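Local coordinates for C-type lectin domain family 4, member a4 (Mus musculus, PDB 3VYJ), which is a dendritic-cell inhibitory receptor whose extracellular C-type lectin domain, the part held in this chain, probably recognises carbohydrates with the help of calcium, at residues Val40-Gln45 / Tyr61-Leu66; Gly69-Arg74 / Asn94-Arg99; Cys100-His105 / Asn113-Lys118. All coordinates share one frame; numbering follows the deposited sequence.

Contact 1. Residues Val40-Gln45 / Tyr61-Leu66; sequences VVIHSQ and YFIGLL
In the core of the C-type lectin domain, Val40 docks against Ile63 and Gly64, where strand 61-67 breaks. Phe62-Ile63-Gly64-Leu65 takes the place of the family's WIGL signature, and Gly64 is the centre of an inverse gamma turn. The one hydrogen bond between the segments runs from Gly64 N to Val40 O, short at 2.7 Å and fairly straight, 160° at the hydrogen. Its donor stands somewhat off the plane of the carbonyl. Glycine brings no side chain to this approach, so the Val40 carbonyl can come right up to the turn.

Around that bond the contact is apolar. Val40 places CG1 between its own N and carbonyl carbon (chi1 61°), which sets that methyl 3.7 Å from Ile63 CG2. The same Ile63 methyl is met more loosely by Ile42 CD1, at 4.2 Å, with the tip of Ile42 reaching back across. All of these residues are buried.

Outside the pair, Val40 leans on Val124 and Gln126 of strand 121-128. Ile42 and Ile63 both touch Ile103 of strand 100-106 and Trp112 of strand 109-115, while Trp25 of helix 25-34 donates its indole N-H to Ile63 O.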
# COMPACT_ATOMS: atom_id res chain seq x y z
N VAL A 40 -0.69 -4.06 -1.81
CA VAL A 40 -1.09 -3.39 -3.06
C VAL A 40 0.08 -2.71 -3.77
O VAL A 40 0.97 -2.15 -3.12
CB VAL A 40 -2.29 -2.41 -2.83
CG1 VAL A 40 -1.91 -1.30 -1.84
CG2 VAL A 40 -2.77 -1.84 -4.14
N VAL A 41 0.06 -2.75 -5.09
CA VAL A 41 1.08 -2.16 -5.94
C VAL A 41 0.35 -1.08 -6.76
O VAL A 41 -0.56 -1.38 -7.51
CB VAL A 41 1.71 -3.24 -6.87
CG1 VAL A 41 2.58 -2.59 -7.93
CG2 VAL A 41 2.54 -4.24 -6.03
N ILE A 42 0.73 0.18 -6.57
CA ILE A 42 -0.02 1.31 -7.13
C ILE A 42 0.76 1.90 -8.29
O ILE A 42 1.85 2.40 -8.10
CB ILE A 42 -0.27 2.39 -6.05
CG1 ILE A 42 -1.13 1.82 -4.92
CG2 ILE A 42 -0.94 3.62 -6.67
CD1 ILE A 42 -1.08 2.61 -3.63
N HIS A 43 0.22 1.79 -9.50
CA HIS A 43 0.92 2.25 -10.70
C HIS A 43 0.36 3.49 -11.36
O HIS A 43 0.96 4.00 -12.31
CB HIS A 43 1.03 1.14 -11.74
CG HIS A 43 2.17 0.18 -11.49
ND1 HIS A 43 3.46 0.59 -11.44
CD2 HIS A 43 2.19 -1.19 -11.26
CE1 HIS A 43 4.26 -0.46 -11.20
NE2 HIS A 43 3.48 -1.56 -11.09
N SER A 44 -0.77 4.00 -10.87
CA SER A 44 -1.39 5.15 -11.50
C SER A 44 -2.23 5.95 -10.52
O SER A 44 -2.59 5.44 -9.45
CB SER A 44 -2.27 4.70 -12.67
OG SER A 44 -3.39 3.97 -12.18
N GLN A 45 -2.55 7.18 -10.94
CA GLN A 45 -3.47 8.07 -10.24
C GLN A 45 -4.80 7.38 -10.02
O GLN A 45 -5.34 7.36 -8.91
CB GLN A 45 -3.64 9.39 -11.03
CG GLN A 45 -4.54 10.45 -10.40
CD GLN A 45 -3.96 11.06 -9.13
OE1 GLN A 45 -4.54 10.96 -8.04
NE2 GLN A 45 -2.81 11.71 -9.27
N TYR A 61 -2.31 2.55 6.02
CA TYR A 61 -2.42 1.25 5.36
C TYR A 61 -1.14 0.89 4.64
O TYR A 61 -0.71 1.64 3.75
CB TYR A 61 -3.58 1.25 4.33
CG TYR A 61 -4.94 1.55 4.92
CD1 TYR A 61 -5.86 0.54 5.16
CD2 TYR A 61 -5.31 2.87 5.22
CE1 TYR A 61 -7.11 0.81 5.71
CE2 TYR A 61 -6.57 3.15 5.76
CZ TYR A 61 -7.46 2.12 6.00
OH TYR A 61 -8.70 2.42 6.52
N PHE A 62 -0.56 -0.26 4.98
CA PHE A 62 0.63 -0.77 4.31
C PHE A 62 0.34 -1.07 2.86
O PHE A 62 -0.72 -1.60 2.53
CB PHE A 62 1.15 -2.07 4.95
CG PHE A 62 2.06 -1.85 6.13
CD1 PHE A 62 3.21 -1.07 6.01
CD2 PHE A 62 1.79 -2.46 7.36
CE1 PHE A 62 4.07 -0.89 7.10
CE2 PHE A 62 2.63 -2.27 8.45
CZ PHE A 62 3.77 -1.49 8.32
N ILE A 63 1.30 -0.72 2.01
CA ILE A 63 1.27 -1.07 0.61
C ILE A 63 2.49 -1.97 0.27
O ILE A 63 3.39 -2.15 1.08
CB ILE A 63 1.21 0.19 -0.29
CG1 ILE A 63 2.48 1.02 -0.24
CG2 ILE A 63 0.08 1.11 0.14
CD1 ILE A 63 2.47 2.12 -1.29
N GLY A 64 2.52 -2.52 -0.93
CA GLY A 64 3.57 -3.45 -1.29
C GLY A 64 4.84 -2.81 -1.83
O GLY A 64 5.38 -3.26 -2.83
N LEU A 65 5.31 -1.77 -1.15
CA LEU A 65 6.50 -1.04 -1.58
C LEU A 65 7.54 -1.02 -0.46
O LEU A 65 7.23 -0.67 0.69
CB LEU A 65 6.13 0.41 -1.97
CG LEU A 65 7.24 1.30 -2.53
CD1 LEU A 65 7.81 0.77 -3.83
CD2 LEU A 65 6.77 2.75 -2.69
N LEU A 66 8.78 -1.38 -0.82
CA LEU A 66 9.89 -1.43 0.11
C LEU A 66 11.17 -0.86 -0.47
O LEU A 66 11.45 -0.98 -1.68
CB LEU A 66 10.15 -2.87 0.53
CG LEU A 66 9.08 -3.47 1.43
CD1 LEU A 66 8.09 -4.21 0.56
CD2 LEU A 66 9.73 -4.40 2.43

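Contact 2. Residues Gly69-Arg74 / Asn94-Arg99; sequences GQRQWR and NQDWER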
# COMPACT_ATOMS: atom_id res chain seq x y z
N GLY A 69 17.37 -1.10 -0.82
CA GLY A 69 18.78 -0.75 -0.73
C GLY A 69 18.97 0.62 -0.16
O GLY A 69 18.58 0.88 0.98
N GLN A 70 19.55 1.50 -0.95
CA GLN A 70 19.87 2.85 -0.51
C GLN A 70 18.83 3.77 -1.17
O GLN A 70 19.10 4.36 -2.21
CB GLN A 70 21.32 3.20 -0.92
CG GLN A 70 21.92 4.48 -0.33
CD GLN A 70 22.21 4.38 1.16
OE1 GLN A 70 21.54 3.65 1.89
NE2 GLN A 70 23.23 5.10 1.63
N ARG A 71 17.65 3.87 -0.57
CA ARG A 71 16.47 4.48 -1.24
C ARG A 71 16.29 3.96 -2.66
O ARG A 71 16.21 4.74 -3.59
CB ARG A 71 16.51 6.02 -1.24
CG ARG A 71 15.47 6.68 -0.34
CD ARG A 71 15.59 6.17 1.07
NE ARG A 71 14.53 6.64 1.96
CZ ARG A 71 13.89 5.85 2.81
NH1 ARG A 71 14.15 4.54 2.83
NH2 ARG A 71 12.96 6.35 3.63
N GLN A 72 16.30 2.63 -2.81
CA GLN A 72 16.06 1.97 -4.09
C GLN A 72 14.72 1.25 -3.93
O GLN A 72 14.66 0.06 -3.55
CB GLN A 72 17.18 0.96 -4.44
CG GLN A 72 18.55 1.57 -4.79
CD GLN A 72 19.68 0.57 -4.56
OE1 GLN A 72 20.31 0.57 -3.52
NE2 GLN A 72 19.91 -0.32 -5.52
N TRP A 73 13.64 1.98 -4.21
CA TRP A 73 12.29 1.46 -4.02
C TRP A 73 11.93 0.38 -4.98
O TRP A 73 12.14 0.52 -6.18
CB TRP A 73 11.29 2.61 -4.09
CG TRP A 73 11.55 3.62 -3.00
CD1 TRP A 73 12.17 4.86 -3.13
CD2 TRP A 73 11.22 3.50 -1.57
NE1 TRP A 73 12.25 5.50 -1.91
CE2 TRP A 73 11.69 4.74 -0.93
CE3 TRP A 73 10.58 2.53 -0.78
CZ2 TRP A 73 11.53 4.97 0.43
CZ3 TRP A 73 10.44 2.77 0.59
CH2 TRP A 73 10.90 3.96 1.18
N ARG A 74 11.40 -0.73 -4.47
CA ARG A 74 10.94 -1.82 -5.32
C ARG A 74 9.54 -2.30 -4.91
O ARG A 74 9.23 -2.43 -3.72
CB ARG A 74 11.97 -2.97 -5.37
CG ARG A 74 13.32 -2.60 -6.05
CD ARG A 74 14.37 -3.72 -6.11
NE ARG A 74 15.72 -3.24 -6.47
CZ ARG A 74 16.88 -3.88 -6.22
NH1 ARG A 74 16.91 -5.06 -5.61
NH2 ARG A 74 18.04 -3.33 -6.58
N ASN A 94 12.40 11.27 2.63
CA ASN A 94 13.75 11.82 2.79
C ASN A 94 14.17 12.15 4.23
O ASN A 94 15.32 12.53 4.47
CB ASN A 94 13.92 13.06 1.90
CG ASN A 94 13.65 12.76 0.44
OD1 ASN A 94 14.14 11.77 -0.10
ND2 ASN A 94 12.89 13.63 -0.21
N GLN A 95 13.26 11.98 5.18
CA GLN A 95 13.52 12.32 6.59
C GLN A 95 14.35 11.27 7.34
O GLN A 95 15.01 11.60 8.32
CB GLN A 95 12.22 12.56 7.34
CG GLN A 95 11.29 13.57 6.67
CD GLN A 95 12.02 14.83 6.25
OE1 GLN A 95 12.57 15.55 7.08
NE2 GLN A 95 12.05 15.09 4.94
N ASP A 96 14.31 10.02 6.89
CA ASP A 96 14.93 8.91 7.62
C ASP A 96 15.17 7.74 6.66
O ASP A 96 15.01 7.89 5.46
CB ASP A 96 14.03 8.49 8.80
CG ASP A 96 12.65 7.98 8.34
OD1 ASP A 96 12.54 7.52 7.19
OD2 ASP A 96 11.68 8.03 9.12
N TRP A 97 15.55 6.58 7.17
CA TRP A 97 15.89 5.46 6.28
C TRP A 97 14.92 4.31 6.37
O TRP A 97 15.22 3.21 5.89
CB TRP A 97 17.31 4.97 6.55
CG TRP A 97 18.38 5.99 6.22
CD1 TRP A 97 19.08 6.80 7.11
CD2 TRP A 97 18.91 6.34 4.89
NE1 TRP A 97 19.99 7.60 6.44
CE2 TRP A 97 19.93 7.37 5.10
CE3 TRP A 97 18.65 5.91 3.59
CZ2 TRP A 97 20.65 7.93 4.05
CZ3 TRP A 97 19.37 6.49 2.53
CH2 TRP A 97 20.35 7.47 2.76
N GLU A 98 13.76 4.53 6.98
CA GLU A 98 12.81 3.43 7.17
C GLU A 98 12.39 2.83 5.84
O GLU A 98 12.30 3.54 4.84
CB GLU A 98 11.62 3.84 8.05
CG GLU A 98 12.01 4.35 9.43
CD GLU A 98 12.70 3.31 10.32
OE1 GLU A 98 12.57 2.08 10.09
OE2 GLU A 98 13.38 3.72 11.30
N ARG A 99 12.14 1.53 5.82
CA ARG A 99 12.05 0.78 4.55
C ARG A 99 10.65 0.50 4.01
O ARG A 99 10.51 0.19 2.82
CB ARG A 99 12.85 -0.53 4.68
CG ARG A 99 14.33 -0.27 4.98
CD ARG A 99 15.23 -1.51 4.89
NE ARG A 99 16.64 -1.08 4.91
CZ ARG A 99 17.33 -0.70 3.82
NH1 ARG A 99 16.79 -0.74 2.61
NH2 ARG A 99 18.60 -0.32 3.94
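Two arginines, one from each segment, each grip a single carbonyl oxygen end-on with NH1 and NH2. Arg71 NH1 reaches Glu98 O at 2.9 Å, and NH2 meets the same oxygen at 3.1 Å; that oxygen lies in the guanidinium plane. NH2 arrives on a lone pair of that oxygen, whereas NH1 stands above the carbonyl plane. In the reverse direction, from 94-99 to 69-74, Arg99 stretches out an extended chain, and its NH1 finds Gly69 O at 2.9 Å. Its NH2 shares that acceptor at 3.2 Å. Neither arginine depends on these bonds alone: Arg71 also forms a salt bridge to Asp67, and Arg99 donates to the Asp67 backbone.

Further out, Arg71 NH2 and Asp96 OD1 make a long salt bridge of 3.8 Å; the same carboxylate oxygen accepts from Glu98 N in an Asx turn. Trp73 CZ2 lies 3.4 Å above the plane of the Arg71 guanidinium, over its centre, and Trp97 CA is off-centre over the opposite face. Beyond them, the Gln70 amide lies within 16° of the Trp97 ring plane, with Gln70 OE1 3.6 Å from Trp97 CZ3.

Asn94 and Glu98 are calcium-binding residues. Their loop leads into strand 100-106, while Trp73 begins strand 73-75 and packs on Leu65 of strand 61-67 and Asp114 of strand 109-115.

Contact 3. Residues Cys100-His105 / Asn113-Lys118; sequences CVIINH and NDIPCK. With SO4 (sulfate ion), chain D.
Cys100 to Ile102 pair with Asn113 to Ile115 in an antiparallel beta hairpin of the C-type lectin domain, and Trp112-Asn113-Asp114 is the family's WND sequence. The tight part is the backbone. Ile102 and Asn113 form a hydrogen-bonded pair, with N to O distances of 2.9 Å from Ile102 N to Asn113 O and again from Asn113 N to Ile102 O. Cys100 and Ile115 make the next hydrogen-bonded pair, its shorter bond, Ile115 N to Cys100 O, being 2.8 Å. Between them Val101 and Asp114 come so close that their CA atoms are 4.3 Å apart, and Asp114 CA makes a CA-H...O contact with Cys100 O.

On the face of Cys100 and Ile102, the Ile102 and Ile115 side chains cross at about a right angle. Ile102 keeps CG2 beside its backbone N, where it meets Ile115 CD1 at 3.7 Å; Phe62 touches both residues. On the face of Val101, Trp73 covers Val101 and Asp114.

Asn104 and Asn113 are looser and partly exposed. Their side chains also cross at about a right angle, with the amide planes 72° apart. Asn113 and Asp114 both bind calcium, and Glu92 accepts from the Asp114 backbone N.

Past the strand the segment turns away at Pro116, but the Cys100-Cys117 disulfide ties it back, with a torsion of 101° about the SG-SG bond. On the solvent side a sulfate ion, probably from the crystallisation liquor, receives a hydrogen bond from Cys117 N to its O1 at 2.6 Å.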
# COMPACT_ATOMS: atom_id res chain seq x y z
N CYS A 100 9.63 0.60 4.87
CA CYS A 100 8.22 0.31 4.51
C CYS A 100 7.37 1.58 4.32
O CYS A 100 7.83 2.68 4.60
CB CYS A 100 7.57 -0.61 5.56
SG CYS A 100 8.08 -2.34 5.40
N VAL A 101 6.14 1.42 3.83
CA VAL A 101 5.38 2.53 3.23
C VAL A 101 3.91 2.33 3.50
O VAL A 101 3.37 1.26 3.25
CB VAL A 101 5.57 2.59 1.70
CG1 VAL A 101 4.82 3.78 1.09
CG2 VAL A 101 7.04 2.66 1.34
N ILE A 102 3.28 3.38 4.03
CA ILE A 102 1.83 3.41 4.25
C ILE A 102 1.18 4.54 3.44
O ILE A 102 1.78 5.60 3.21
CB ILE A 102 1.45 3.57 5.75
CG1 ILE A 102 2.22 4.76 6.39
CG2 ILE A 102 1.68 2.26 6.51
CD1 ILE A 102 1.61 5.27 7.69
N ILE A 103 -0.03 4.27 2.96
CA ILE A 103 -0.94 5.33 2.51
C ILE A 103 -1.63 5.90 3.75
O ILE A 103 -2.18 5.15 4.57
CB ILE A 103 -2.06 4.81 1.58
CG1 ILE A 103 -1.50 3.94 0.47
CG2 ILE A 103 -2.80 5.99 0.94
CD1 ILE A 103 -2.57 3.46 -0.50
N ASN A 104 -1.57 7.21 3.91
CA ASN A 104 -2.34 7.85 4.97
C ASN A 104 -2.77 9.27 4.63
O ASN A 104 -2.33 9.85 3.64
CB ASN A 104 -1.62 7.78 6.32
CG ASN A 104 -0.36 8.61 6.37
OD1 ASN A 104 0.02 9.28 5.40
ND2 ASN A 104 0.30 8.57 7.51
N HIS A 105 -3.63 9.81 5.48
CA HIS A 105 -4.28 11.06 5.17
C HIS A 105 -3.81 12.13 6.10
O HIS A 105 -3.85 11.97 7.31
CB HIS A 105 -5.80 10.89 5.26
CG HIS A 105 -6.57 12.14 4.90
ND1 HIS A 105 -7.02 12.38 3.64
CD2 HIS A 105 -6.93 13.24 5.67
CE1 HIS A 105 -7.64 13.57 3.62
NE2 HIS A 105 -7.58 14.10 4.86
N ASN A 113 3.76 7.70 3.31
CA ASN A 113 4.82 7.92 4.29
C ASN A 113 5.66 6.65 4.44
O ASN A 113 5.12 5.53 4.43
CB ASN A 113 4.22 8.26 5.66
CG ASN A 113 3.93 9.75 5.83
OD1 ASN A 113 3.97 10.53 4.88
ND2 ASN A 113 3.62 10.14 7.06
N ASP A 114 6.97 6.80 4.59
CA ASP A 114 7.81 5.64 4.89
C ASP A 114 7.81 5.48 6.40
O ASP A 114 7.80 6.47 7.12
CB ASP A 114 9.22 5.80 4.30
CG ASP A 114 10.05 6.84 5.04
OD1 ASP A 114 10.04 8.03 4.65
OD2 ASP A 114 10.65 6.47 6.06
N ILE A 115 7.73 4.24 6.89
CA ILE A 115 7.66 3.98 8.31
C ILE A 115 8.35 2.64 8.59
O ILE A 115 8.61 1.86 7.65
CB ILE A 115 6.20 3.85 8.81
CG1 ILE A 115 5.49 2.71 8.07
CG2 ILE A 115 5.45 5.17 8.71
CD1 ILE A 115 4.50 1.98 8.95
N PRO A 116 8.61 2.36 9.89
CA PRO A 116 9.18 1.06 10.25
C PRO A 116 8.28 -0.12 9.88
O PRO A 116 7.07 -0.10 10.16
CB PRO A 116 9.36 1.17 11.78
CG PRO A 116 9.49 2.64 12.05
CD PRO A 116 8.65 3.33 11.01
N CYS A 117 8.88 -1.13 9.26
CA CYS A 117 8.21 -2.35 8.82
C CYS A 117 7.56 -3.08 9.98
O CYS A 117 6.58 -3.80 9.79
CB CYS A 117 9.20 -3.26 8.09
SG CYS A 117 9.78 -2.49 6.56
N LYS A 118 8.11 -2.86 11.17
CA LYS A 118 7.68 -3.51 12.40
C LYS A 118 6.36 -2.96 12.94
O LYS A 118 5.64 -3.67 13.65
CB LYS A 118 8.78 -3.30 13.46
CG LYS A 118 8.97 -4.43 14.45
CD LYS A 118 8.39 -4.05 15.81
CE LYS A 118 9.12 -4.76 16.94
NZ LYS A 118 8.73 -4.20 18.26
S SO4 D . 11.76 -2.03 11.07
O1 SO4 D . 11.37 -1.67 9.69
O2 SO4 D . 10.57 -1.99 11.94
O3 SO4 D . 12.34 -3.40 11.05
O4 SO4 D . 12.75 -1.03 11.57

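In the fold
Read from the N terminus, the three contacts follow one another in series; none nests in or crosses another. Contact 1 closes the stretch holding helix 45-53, bringing the loop after strand 38-39 back to strand 61-67. Contact 2 closes the long loop after strand 73-75, which carries Glu92, with Asn94 at the start of the closing segment. Contact 3 closes the short turn between strands 100-106 and 109-115. The sheet joins them: Leu66 O meets Arg74 N, linking contacts 1 and 2, and Ile63 N meets Val101 O, linking contacts 1 and 3. Contacts 2 and 3 converge on the calcium-binding residues, where Trp73 packs on Val101 and Glu98 approaches Asp114.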